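Local coordinates for protein aldehyde dehydrogenase (Bartonella henselae, PDB 3I44) that probably catalyses the NAD(P)-dependent oxidation of aldehydes to carboxylic acids, at residues 41-46 and 55-60; 47-52 and 342-347; 110-115 and 199-204; 122-127 and 171-176. The protein carries 1 engineered substitution. All blocks are in the same frame, centred on the assembly; numbering follows the deposited sequence.

How the contacts relate
From the N terminus, contact 1 closes first, pairing 41-46 with 55-60 as a hairpin. Contact 2 opens at the turn of that hairpin, in 47-52, so the two cross; it closes only at 342-347, the longest excursion of the four. Within that span contact 3 joins the end of helix 102-113 to 199-204, and contact 4, between helix 117-141 and 171-176, lies in turn inside contact 3. The hairpin, helix 102-113 and 199-204 meet at one sodium ion, shared by contacts 1 and 3. P48 and P344 of contact 2 pack on the end of helix 102-113, while S203 of contact 3 touches P174 and M175 of contact 4.

Contact 1 of 4, residues 41-46 and 55-60. With NA (sodium ion), chain B.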
loop_
_atom_site.group_PDB
_atom_site.type_symbol
_atom_site.label_atom_id
_atom_site.label_comp_id
_atom_site.label_asym_id
_atom_site.label_seq_id
_atom_site.Cartn_x
_atom_site.Cartn_y
_atom_site.Cartn_z
ATOM N N HIS A 41 11.527 14.223 30.345
ATOM C CA HIS A 41 12.328 13.026 30.017
ATOM C C HIS A 41 13.422 13.539 29.094
ATOM O O HIS A 41 13.263 13.558 27.872
ATOM C CB HIS A 41 11.476 11.923 29.372
ATOM C CG HIS A 41 12.188 10.612 29.208
ATOM N ND1 HIS A 41 11.652 9.559 28.500
ATOM C CD2 HIS A 41 13.405 10.195 29.632
ATOM C CE1 HIS A 41 12.506 8.552 28.501
ATOM N NE2 HIS A 41 13.568 8.897 29.210
ATOM N N ASP A 42 14.491 14.044 29.718
ATOM C CA ASP A 42 15.560 14.784 29.028
ATOM C C ASP A 42 16.437 13.864 28.180
ATOM O O ASP A 42 16.710 12.717 28.555
ATOM C CB ASP A 42 16.451 15.519 30.021
ATOM C CG ASP A 42 15.827 16.808 30.551
ATOM O OD1 ASP A 42 14.624 17.060 30.285
ATOM O OD2 ASP A 42 16.553 17.581 31.252
ATOM N N LEU A 43 16.854 14.365 27.025
ATOM C CA LEU A 43 17.829 13.653 26.205
ATOM C C LEU A 43 18.754 14.685 25.600
ATOM O O LEU A 43 18.316 15.717 25.074
ATOM C CB LEU A 43 17.146 12.786 25.129
ATOM C CG LEU A 43 18.084 11.968 24.215
ATOM C CD1 LEU A 43 18.899 10.934 24.986
ATOM C CD2 LEU A 43 17.275 11.278 23.108
ATOM N N TYR A 44 20.048 14.442 25.731
ATOM C CA TYR A 44 21.018 15.334 25.139
ATOM C C TYR A 44 21.128 14.973 23.666
ATOM O O TYR A 44 21.140 13.780 23.307
ATOM C CB TYR A 44 22.381 15.200 25.813
ATOM C CG TYR A 44 22.440 15.876 27.160
ATOM C CD1 TYR A 44 21.935 17.165 27.332
ATOM C CD2 TYR A 44 23.002 15.234 28.269
ATOM C CE1 TYR A 44 21.962 17.798 28.559
ATOM C CE2 TYR A 44 23.050 15.879 29.529
ATOM C CZ TYR A 44 22.526 17.166 29.652
ATOM O OH TYR A 44 22.543 17.852 30.856
ATOM N N VAL A 45 21.182 16.003 22.832
ATOM C CA VAL A 45 21.557 15.848 21.449
ATOM C C VAL A 45 23.076 16.007 21.371
ATOM O O VAL A 45 23.597 17.040 21.773
ATOM C CB VAL A 45 20.866 16.905 20.560
ATOM C CG1 VAL A 45 21.252 16.721 19.107
ATOM C CG2 VAL A 45 19.354 16.826 20.729
ATOM N N ILE A 46 23.772 14.992 20.843
ATOM C CA ILE A 46 25.224 15.041 20.714
ATOM C C ILE A 46 25.667 15.591 19.346
ATOM O O ILE A 46 25.109 15.224 18.308
ATOM C CB ILE A 46 25.851 13.638 20.939
ATOM C CG1 ILE A 46 25.527 13.112 22.351
ATOM C CG2 ILE A 46 27.373 13.647 20.731
ATOM C CD1 ILE A 46 25.850 14.080 23.473
ATOM N N ALA A 55 22.522 20.352 22.805
ATOM C CA ALA A 55 21.176 20.745 23.181
ATOM C C ALA A 55 20.557 19.687 24.037
ATOM O O ALA A 55 21.024 18.545 24.091
ATOM C CB ALA A 55 20.293 20.988 21.920
ATOM N N VAL A 56 19.488 20.069 24.710
ATOM C CA VAL A 56 18.666 19.122 25.436
ATOM C C VAL A 56 17.246 19.174 24.891
ATOM O O VAL A 56 16.689 20.254 24.687
ATOM C CB VAL A 56 18.687 19.389 26.980
ATOM C CG1 VAL A 56 18.267 20.820 27.316
ATOM C CG2 VAL A 56 17.807 18.326 27.720
ATOM N N ILE A 57 16.674 17.996 24.643
ATOM C CA ILE A 57 15.278 17.860 24.209
ATOM C C ILE A 57 14.505 16.974 25.174
ATOM O O ILE A 57 15.094 16.342 26.052
ATOM C CB ILE A 57 15.173 17.259 22.762
ATOM C CG1 ILE A 57 15.847 15.886 22.675
ATOM C CG2 ILE A 57 15.750 18.237 21.772
ATOM C CD1 ILE A 57 15.319 15.008 21.533
ATOM N N SER A 58 13.188 16.912 24.991
ATOM C CA SER A 58 12.325 16.026 25.763
ATOM C C SER A 58 11.894 14.857 24.899
ATOM O O SER A 58 11.540 15.061 23.737
ATOM C CB SER A 58 11.076 16.762 26.239
ATOM O OG SER A 58 11.401 17.831 27.090
ATOM N N LEU A 59 11.937 13.643 25.456
ATOM C CA LEU A 59 11.322 12.460 24.858
ATOM C C LEU A 59 9.885 12.400 25.328
ATOM O O LEU A 59 9.615 12.244 26.527
ATOM C CB LEU A 59 12.075 11.171 25.257
ATOM C CG LEU A 59 13.471 11.053 24.639
ATOM C CD1 LEU A 59 14.232 9.769 25.089
ATOM C CD2 LEU A 59 13.402 11.132 23.091
ATOM N N GLY A 60 8.958 12.541 24.389
ATOM C CA GLY A 60 7.535 12.584 24.716
ATOM C C GLY A 60 6.971 11.248 25.147
ATOM O O GLY A 60 7.581 10.197 24.940
HETATM NA NA NA B . 23.153 14.138 17.188
HETATM O O HOH W 1 12.111 16.890 29.419
HETATM O O HOH W 2 22.466 12.881 19.421
HETATM O O HOH W 3 24.197 12.400 17.196
#
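L43 and I57 face each other as a hydrogen-bonded antiparallel pair, with L43 N donating to I57 O at 2.8 Å and I57 N returning a nearly straight bond (175°) to L43 O. V45 N to A55 O continues the ladder, and L59 N to H41 O prolongs it past the strand ends.

L43, V45, A55 and I57 share one face of this pair. Branched V45 and I57 suit it because they favour extended backbone, and they meet at about a right angle, V45 CG2 lying 4.0 Å from I57 CG2. The small A55 lets its CB meet V45 CB at 4.3 Å. L59 serves two partners: its CD2 meets L43 CD2 at 3.9 Å, while its CD1 makes a CH-pi contact over one face of the H41 ring, 4.2 Å from the centroid.

The other face carries D42, Y44, V56 and S58. With CG beside its backbone N (chi1 -76°), Y44 brings CD1 within 4.0 Å of V56 CB. A water donates to D42 OD1 and S58 OG and accepts from H41 N; R26 of strand 23-30 salt-bridges D42 OD2 and, through its O, hydrogen-bonds S58 OG.

Beyond the last pair, I46 O binds the sodium ion at 2.5 Å. Strand 42-47, outermost in a four-stranded mixed sheet, thus forms with 52-58 a beta hairpin with a cation site at its turn end.

Contact 2 of 4, residues 47-52 and 342-347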
loop_
_atom_site.group_PDB
_atom_site.type_symbol
_atom_site.label_atom_id
_atom_site.label_comp_id
_atom_site.label_asym_id
_atom_site.label_seq_id
_atom_site.Cartn_x
_atom_site.Cartn_y
_atom_site.Cartn_z
ATOM N N ASP A 47 26.634 16.512 19.376
ATOM C CA ASP A 47 27.411 16.945 18.223
ATOM C C ASP A 47 28.485 15.898 17.959
ATOM O O ASP A 47 29.427 15.790 18.759
ATOM C CB ASP A 47 28.059 18.287 18.539
ATOM C CG ASP A 47 28.878 18.846 17.374
ATOM O OD1 ASP A 47 29.381 18.052 16.534
ATOM O OD2 ASP A 47 29.005 20.098 17.308
ATOM N N PRO A 48 28.347 15.099 16.855
ATOM C CA PRO A 48 29.234 13.978 16.607
ATOM C C PRO A 48 30.665 14.369 16.209
ATOM O O PRO A 48 31.519 13.504 16.165
ATOM C CB PRO A 48 28.567 13.267 15.445
ATOM C CG PRO A 48 27.966 14.401 14.656
ATOM C CD PRO A 48 27.430 15.313 15.724
ATOM N N SER A 49 30.886 15.644 15.900
ATOM C CA SER A 49 32.200 16.133 15.539
ATOM C C SER A 49 33.060 16.279 16.816
ATOM O O SER A 49 34.294 16.158 16.748
ATOM C CB SER A 49 32.099 17.466 14.758
ATOM O OG SER A 49 31.612 17.264 13.414
ATOM N N THR A 50 32.395 16.486 17.960
ATOM C CA THR A 50 33.059 16.692 19.262
ATOM C C THR A 50 32.728 15.663 20.364
ATOM O O THR A 50 33.469 15.555 21.339
ATOM C CB THR A 50 32.685 18.059 19.856
ATOM O OG1 THR A 50 31.261 18.121 20.026
ATOM C CG2 THR A 50 33.161 19.209 18.961
ATOM N N GLU A 51 31.636 14.921 20.230
ATOM C CA GLU A 51 31.119 14.040 21.302
ATOM C C GLU A 51 30.458 14.788 22.459
ATOM O O GLU A 51 30.113 14.182 23.462
ATOM C CB GLU A 51 32.181 13.065 21.838
ATOM C CG GLU A 51 32.799 12.245 20.756
ATOM C CD GLU A 51 33.632 11.055 21.249
ATOM O OE1 GLU A 51 33.237 10.333 22.192
ATOM O OE2 GLU A 51 34.675 10.813 20.622
ATOM N N GLU A 52 30.237 16.083 22.301
ATOM C CA GLU A 52 29.630 16.901 23.352
ATOM C C GLU A 52 28.166 17.216 23.074
ATOM O O GLU A 52 27.754 17.315 21.908
ATOM C CB GLU A 52 30.425 18.182 23.512
ATOM C CG GLU A 52 31.766 17.923 24.238
ATOM C CD GLU A 52 32.827 18.981 23.986
ATOM O OE1 GLU A 52 32.496 20.078 23.463
ATOM O OE2 GLU A 52 34.008 18.696 24.317
ATOM N N ILE A 342 34.731 14.600 4.218
ATOM C CA ILE A 342 33.555 14.003 4.861
ATOM C C ILE A 342 33.616 14.264 6.385
ATOM O O ILE A 342 34.698 14.540 6.955
ATOM C CB ILE A 342 33.358 12.493 4.519
ATOM C CG1 ILE A 342 34.418 11.596 5.185
ATOM C CG2 ILE A 342 33.356 12.272 2.952
ATOM C CD1 ILE A 342 34.248 10.134 4.845
ATOM N N GLY A 343 32.449 14.268 7.018
ATOM C CA GLY A 343 32.323 14.534 8.453
ATOM C C GLY A 343 32.356 13.229 9.228
ATOM O O GLY A 343 32.626 12.150 8.652
ATOM N N PRO A 344 32.078 13.306 10.547
ATOM C CA PRO A 344 31.916 12.069 11.292
ATOM C C PRO A 344 30.618 11.358 10.897
ATOM O O PRO A 344 29.738 11.959 10.232
ATOM C CB PRO A 344 31.826 12.554 12.729
ATOM C CG PRO A 344 31.245 13.862 12.638
ATOM C CD PRO A 344 31.797 14.480 11.393
ATOM N N VAL A 345 30.501 10.088 11.273
ATOM C CA VAL A 345 29.182 9.462 11.300
ATOM C C VAL A 345 28.420 9.981 12.535
ATOM O O VAL A 345 28.988 10.636 13.425
ATOM C CB VAL A 345 29.230 7.924 11.220
ATOM C CG1 VAL A 345 29.961 7.487 9.943
ATOM C CG2 VAL A 345 29.846 7.315 12.498
ATOM N N VAL A 346 27.120 9.733 12.568
ATOM C CA VAL A 346 26.218 10.538 13.406
ATOM C C VAL A 346 26.323 10.226 14.900
ATOM O O VAL A 346 26.090 11.112 15.722
ATOM C CB VAL A 346 24.721 10.374 12.987
ATOM C CG1 VAL A 346 24.233 8.947 13.205
ATOM C CG2 VAL A 346 23.823 11.378 13.753
ATOM N N SER A 347 26.642 8.980 15.227
ATOM C CA SER A 347 26.597 8.501 16.623
ATOM C C SER A 347 27.617 7.434 16.971
ATOM O O SER A 347 28.220 6.751 16.096
ATOM C CB SER A 347 25.190 7.967 16.974
ATOM O OG SER A 347 24.975 6.665 16.445
#
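P48 and P344 provide the apolar part of this contact, their side chains crossing at about a right angle with CG to CG at 3.9 Å. Two rigid, compact rings suit a buried meeting of loops, since each fills its place with little freedom to move.

Around them lie contacts between carbon and oxygen. P48 CB sits against two successive carbonyls, V345 O and V346 O, each 3.3 Å away, and P344 CG approaches P48 O at 3.6 Å. S49 OG comes 3.4 Å from P344 CD, but its polar partner is G335, whose backbone N it hydrogen-bonds.

The polar bonding within 47-52 shapes the loop that presents P48. D47 OD1 accepts from S49 N at 2.9 Å, an Asx turn, and T50 OG1 accepts from E52 N at 3.2 Å, an ST turn. D47 O takes both T50 N and E51 N, and D47 N bonds back to E52 O. Short polar side chains are apt here, able to reach a nearby backbone N-H.

The 47-52 turn connects strands 42-47 and 52-58, and its D47 touches M111 of helix 102-113. From the loop leading into helix 348-363, V346 packs on M113 of the same helix 102-113, whereas V345 lies against Y351 and I354 of helix 348-363.

Contact 3 of 4, residues 110-115 and 199-204; sequences SMEMGA and IAPLSA. With NA (sodium ion), chain B.
At a sodium site and beside the start of helix 202-213, E112 meets the segment 199-204 with both its backbone and its carboxylate. E112 O binds the ion at 2.4 Å and I199 O at 2.3 Å; two waters and I46 O of the hairpin complete the ligands found.

The carboxylate turns to the helix instead. E112 CG stands between the backbone N and carbonyl carbon (chi1 75°), and the chain runs extended from there past A200, whose CB lies 3.6 Å from E112 CD. OE2 takes the S203 hydroxyl through its syn lone pair, a short 2.6 Å from S203 OG. OE1 accepts from S203 N at 3.1 Å, 30° out of the carboxylate plane, and more weakly from L202 N. Glutamate suits this place: an acid facing the N-H groups of a helix's first turn would be stabilised by the positive end of the helix dipole.

A cation bound by main-chain carbonyls near this point recurs in other aldehyde dehydrogenases. M111, bent at its last torsion, puts CE 3.8 Å from L202 CD1. Helix 102-113 ends here, where G114, at positive phi, still donates its N to S110 O, and S110 OG bonds A115 O at 2.6 Å.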
loop_
_atom_site.group_PDB
_atom_site.type_symbol
_atom_site.label_atom_id
_atom_site.label_comp_id
_atom_site.label_asym_id
_atom_site.label_seq_id
_atom_site.Cartn_x
_atom_site.Cartn_y
_atom_site.Cartn_z
ATOM N N SER A 110 24.528 20.603 10.380
ATOM C CA SER A 110 25.956 20.321 10.561
ATOM C C SER A 110 26.254 19.939 12.022
ATOM O O SER A 110 26.867 18.897 12.302
ATOM C CB SER A 110 26.784 21.550 10.169
ATOM O OG SER A 110 28.156 21.258 10.150
ATOM N N MET A 111 25.787 20.775 12.937
ATOM C CA MET A 111 26.017 20.546 14.370
ATOM C C MET A 111 25.449 19.243 14.916
ATOM O O MET A 111 26.146 18.531 15.624
ATOM C CB MET A 111 25.447 21.708 15.198
ATOM C CG MET A 111 25.531 21.489 16.698
ATOM S SD MET A 111 25.109 23.003 17.620
ATOM C CE MET A 111 23.344 22.949 17.655
ATOM N N GLU A 112 24.186 18.949 14.600
ATOM C CA GLU A 112 23.449 17.803 15.184
ATOM C C GLU A 112 23.776 16.449 14.553
ATOM O O GLU A 112 23.689 15.427 15.236
ATOM C CB GLU A 112 21.925 18.064 15.136
ATOM C CG GLU A 112 21.309 17.915 13.731
ATOM C CD GLU A 112 19.790 18.213 13.643
ATOM O OE1 GLU A 112 19.200 18.573 14.651
ATOM O OE2 GLU A 112 19.186 18.019 12.555
ATOM N N MET A 113 24.151 16.412 13.258
ATOM C CA MET A 113 24.462 15.130 12.624
ATOM C C MET A 113 25.801 15.043 11.900
ATOM O O MET A 113 26.163 13.993 11.379
ATOM C CB MET A 113 23.275 14.613 11.772
ATOM C CG MET A 113 22.732 15.543 10.716
ATOM S SD MET A 113 23.890 15.663 9.352
ATOM C CE MET A 113 24.027 13.939 8.807
ATOM N N GLY A 114 26.545 16.146 11.867
ATOM C CA GLY A 114 27.943 16.131 11.456
ATOM C C GLY A 114 28.226 16.499 10.014
ATOM O O GLY A 114 29.398 16.424 9.594
ATOM N N ALA A 115 27.192 16.874 9.241
ATOM C CA ALA A 115 27.412 17.239 7.843
ATOM C C ALA A 115 28.408 18.392 7.708
ATOM O O ALA A 115 28.195 19.447 8.289
ATOM C CB ALA A 115 26.086 17.589 7.142
ATOM N N ILE A 199 18.075 11.705 17.671
ATOM C CA ILE A 199 19.493 12.055 17.598
ATOM C C ILE A 199 19.797 13.236 16.675
ATOM O O ILE A 199 20.929 13.708 16.685
ATOM C CB ILE A 199 20.407 10.843 17.310
ATOM C CG1 ILE A 199 20.329 10.398 15.879
ATOM C CG2 ILE A 199 20.076 9.614 18.275
ATOM C CD1 ILE A 199 21.367 9.306 15.538
ATOM N N ALA A 200 18.812 13.730 15.908
ATOM C CA ALA A 200 18.993 14.950 15.079
ATOM C C ALA A 200 17.666 15.705 14.911
ATOM O O ALA A 200 17.153 15.836 13.787
ATOM C CB ALA A 200 19.561 14.573 13.691
ATOM N N PRO A 201 17.064 16.159 16.031
ATOM C CA PRO A 201 15.724 16.738 16.002
ATOM C C PRO A 201 15.698 18.241 15.772
ATOM O O PRO A 201 14.629 18.805 15.486
ATOM C CB PRO A 201 15.226 16.469 17.424
ATOM C CG PRO A 201 16.427 16.675 18.229
ATOM C CD PRO A 201 17.585 16.106 17.404
ATOM N N LEU A 202 16.836 18.894 15.941
ATOM C CA LEU A 202 16.862 20.343 15.951
ATOM C C LEU A 202 16.453 20.948 14.593
ATOM O O LEU A 202 15.755 21.959 14.552
ATOM C CB LEU A 202 18.222 20.873 16.417
ATOM C CG LEU A 202 18.724 20.473 17.821
ATOM C CD1 LEU A 202 20.110 21.046 18.052
ATOM C CD2 LEU A 202 17.775 20.880 18.963
ATOM N N SER A 203 16.839 20.304 13.498
ATOM C CA SER A 203 16.510 20.819 12.182
ATOM C C SER A 203 15.000 20.852 12.004
ATOM O O SER A 203 14.473 21.839 11.522
ATOM C CB SER A 203 17.208 20.029 11.080
ATOM O OG SER A 203 17.077 18.629 11.237
ATOM N N ALA A 204 14.326 19.779 12.430
ATOM C CA ALA A 204 12.859 19.671 12.425
ATOM C C ALA A 204 12.200 20.704 13.313
ATOM O O ALA A 204 11.172 21.283 12.975
ATOM C CB ALA A 204 12.415 18.248 12.828
HETATM NA NA NA B . 23.153 14.138 17.188
HETATM O O HOH W 3 24.197 12.400 17.196
HETATM O O HOH W 2 22.466 12.881 19.421
#

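Contact 4 of 4, residues 122-127 and 171-176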
loop_
_atom_site.group_PDB
_atom_site.type_symbol
_atom_site.label_atom_id
_atom_site.label_comp_id
_atom_site.label_asym_id
_atom_site.label_seq_id
_atom_site.Cartn_x
_atom_site.Cartn_y
_atom_site.Cartn_z
ATOM N N ASN A 122 24.608 23.366 0.773
ATOM C CA ASN A 122 24.335 23.158 -0.654
ATOM C C ASN A 122 23.648 21.825 -1.014
ATOM O O ASN A 122 23.240 21.640 -2.148
ATOM C CB ASN A 122 25.587 23.375 -1.518
ATOM C CG ASN A 122 26.650 22.306 -1.329
ATOM O OD1 ASN A 122 26.354 21.091 -1.198
ATOM N ND2 ASN A 122 27.930 22.742 -1.373
ATOM N N ALA A 123 23.530 20.907 -0.059
ATOM C CA ALA A 123 22.869 19.638 -0.302
ATOM C C ALA A 123 21.845 19.363 0.789
ATOM O O ALA A 123 20.673 19.270 0.494
ATOM C CB ALA A 123 23.880 18.526 -0.423
ATOM N N GLN A 124 22.257 19.294 2.059
ATOM C CA GLN A 124 21.282 18.989 3.139
ATOM C C GLN A 124 20.132 20.018 3.146
ATOM O O GLN A 124 18.955 19.645 3.213
ATOM C CB GLN A 124 21.966 18.898 4.504
ATOM C CG GLN A 124 22.914 17.689 4.669
ATOM C CD GLN A 124 22.177 16.435 5.107
ATOM O OE1 GLN A 124 20.953 16.451 5.310
ATOM N NE2 GLN A 124 22.914 15.324 5.241
ATOM N N THR A 125 20.464 21.304 3.089
ATOM C CA THR A 125 19.442 22.323 3.164
ATOM C C THR A 125 18.808 22.595 1.782
ATOM O O THR A 125 17.605 22.607 1.660
ATOM C CB THR A 125 19.966 23.617 3.798
ATOM O OG1 THR A 125 20.471 23.333 5.117
ATOM C CG2 THR A 125 18.828 24.658 3.883
ATOM N N ALA A 126 19.616 22.738 0.754
ATOM C CA ALA A 126 19.117 22.998 -0.591
ATOM C C ALA A 126 18.182 21.921 -1.150
ATOM O O ALA A 126 17.286 22.272 -1.878
ATOM C CB ALA A 126 20.317 23.206 -1.583
ATOM N N THR A 127 18.375 20.628 -0.835
ATOM C CA THR A 127 17.431 19.616 -1.322
ATOM C C THR A 127 16.013 19.856 -0.776
ATOM O O THR A 127 15.036 19.642 -1.486
ATOM C CB THR A 127 17.901 18.151 -1.089
ATOM O OG1 THR A 127 18.097 17.881 0.322
ATOM C CG2 THR A 127 19.173 17.937 -1.847
ATOM N N TRP A 171 17.699 10.856 10.746
ATOM C CA TRP A 171 18.765 11.841 11.027
ATOM C C TRP A 171 19.737 12.105 9.880
ATOM O O TRP A 171 20.549 13.015 9.975
ATOM C CB TRP A 171 19.592 11.355 12.244
ATOM C CG TRP A 171 19.986 9.928 12.113
ATOM C CD1 TRP A 171 19.306 8.846 12.587
ATOM C CD2 TRP A 171 21.096 9.407 11.377
ATOM N NE1 TRP A 171 19.954 7.693 12.241
ATOM C CE2 TRP A 171 21.057 8.007 11.496
ATOM C CE3 TRP A 171 22.146 9.994 10.666
ATOM C CZ2 TRP A 171 22.013 7.187 10.925
ATOM C CZ3 TRP A 171 23.083 9.196 10.100
ATOM C CH2 TRP A 171 23.020 7.798 10.228
ATOM N N ASN A 172 19.724 11.273 8.845
ATOM C CA ASN A 172 20.775 11.302 7.845
ATOM C C ASN A 172 20.627 12.368 6.762
ATOM O O ASN A 172 21.632 12.881 6.296
ATOM C CB ASN A 172 21.018 9.918 7.228
ATOM C CG ASN A 172 19.825 9.375 6.457
ATOM O OD1 ASN A 172 18.685 9.525 6.883
ATOM N ND2 ASN A 172 20.089 8.703 5.344
ATOM N N TRP A 173 19.406 12.652 6.333
ATOM C CA TRP A 173 19.136 13.705 5.380
ATOM C C TRP A 173 17.859 14.408 5.885
ATOM O O TRP A 173 16.788 14.362 5.234
ATOM C CB TRP A 173 18.940 13.110 3.981
ATOM C CG TRP A 173 20.201 12.774 3.252
ATOM C CD1 TRP A 173 20.759 11.542 3.096
ATOM C CD2 TRP A 173 21.013 13.675 2.524
ATOM N NE1 TRP A 173 21.899 11.627 2.326
ATOM C CE2 TRP A 173 22.080 12.937 1.976
ATOM C CE3 TRP A 173 20.950 15.051 2.280
ATOM C CZ2 TRP A 173 23.064 13.525 1.195
ATOM C CZ3 TRP A 173 21.942 15.637 1.510
ATOM C CH2 TRP A 173 22.982 14.879 0.981
ATOM N N PRO A 174 17.957 15.034 7.067
ATOM C CA PRO A 174 16.732 15.417 7.798
ATOM C C PRO A 174 15.732 16.321 7.034
ATOM O O PRO A 174 14.554 16.029 7.045
ATOM C CB PRO A 174 17.269 16.107 9.062
ATOM C CG PRO A 174 18.759 16.314 8.837
ATOM C CD PRO A 174 19.187 15.283 7.836
ATOM N N MET A 175 16.180 17.400 6.398
ATOM C CA MET A 175 15.275 18.314 5.712
ATOM C C MET A 175 14.811 17.733 4.392
ATOM O O MET A 175 13.685 18.011 3.982
ATOM C CB MET A 175 15.901 19.691 5.451
ATOM C CG MET A 175 15.668 20.722 6.513
ATOM S SD MET A 175 13.990 20.838 7.120
ATOM C CE MET A 175 14.146 19.848 8.604
ATOM N N ASN A 176 15.655 16.929 3.740
ATOM C CA ASN A 176 15.211 16.172 2.593
ATOM C C ASN A 176 13.938 15.367 2.983
ATOM O O ASN A 176 12.872 15.520 2.379
ATOM C CB ASN A 176 16.338 15.224 2.142
ATOM C CG ASN A 176 16.017 14.481 0.871
ATOM O OD1 ASN A 176 15.638 13.286 0.882
ATOM N ND2 ASN A 176 16.235 15.148 -0.252
HETATM O O HOH W 4 18.535 17.290 4.557
#
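Q124 of helix 117-141 lays its amide over one face of the W173 indole, in the P-W-N-W-P sequence that lies near the active site in aldehyde dehydrogenases. Amide and ring planes are 23° apart, and Q124 NE2 stands 3.5 Å above the indole plane, offset toward its rim. A bend at chi2 (-85°) folds the side chain back so that the amide can lie there. NE2 donates a nearly straight bond, 172°, to N172 O at 3.0 Å, with the acceptor in the amide plane. Glutamine suits the place because its other end accepts: OE1 accepts a hydrogen bond from a water that also donates to Q124 O and accepts from N176 N.

W173, at the N-cap position of helix 174-188, offers a broad surface. Its CZ3 packs 4.0 Å from A123 CB, small enough to sit close to the ring, while NE1 is hydrogen-bonded to S302 OG.

T127 lies one turn of helix beyond A123 and works in both directions. It turns OG1 back along the helix to donate to A123 O at 2.9 Å. The same oxygen receives a weak hydrogen bond from N176 ND2, 3.4 Å from T127 OG1.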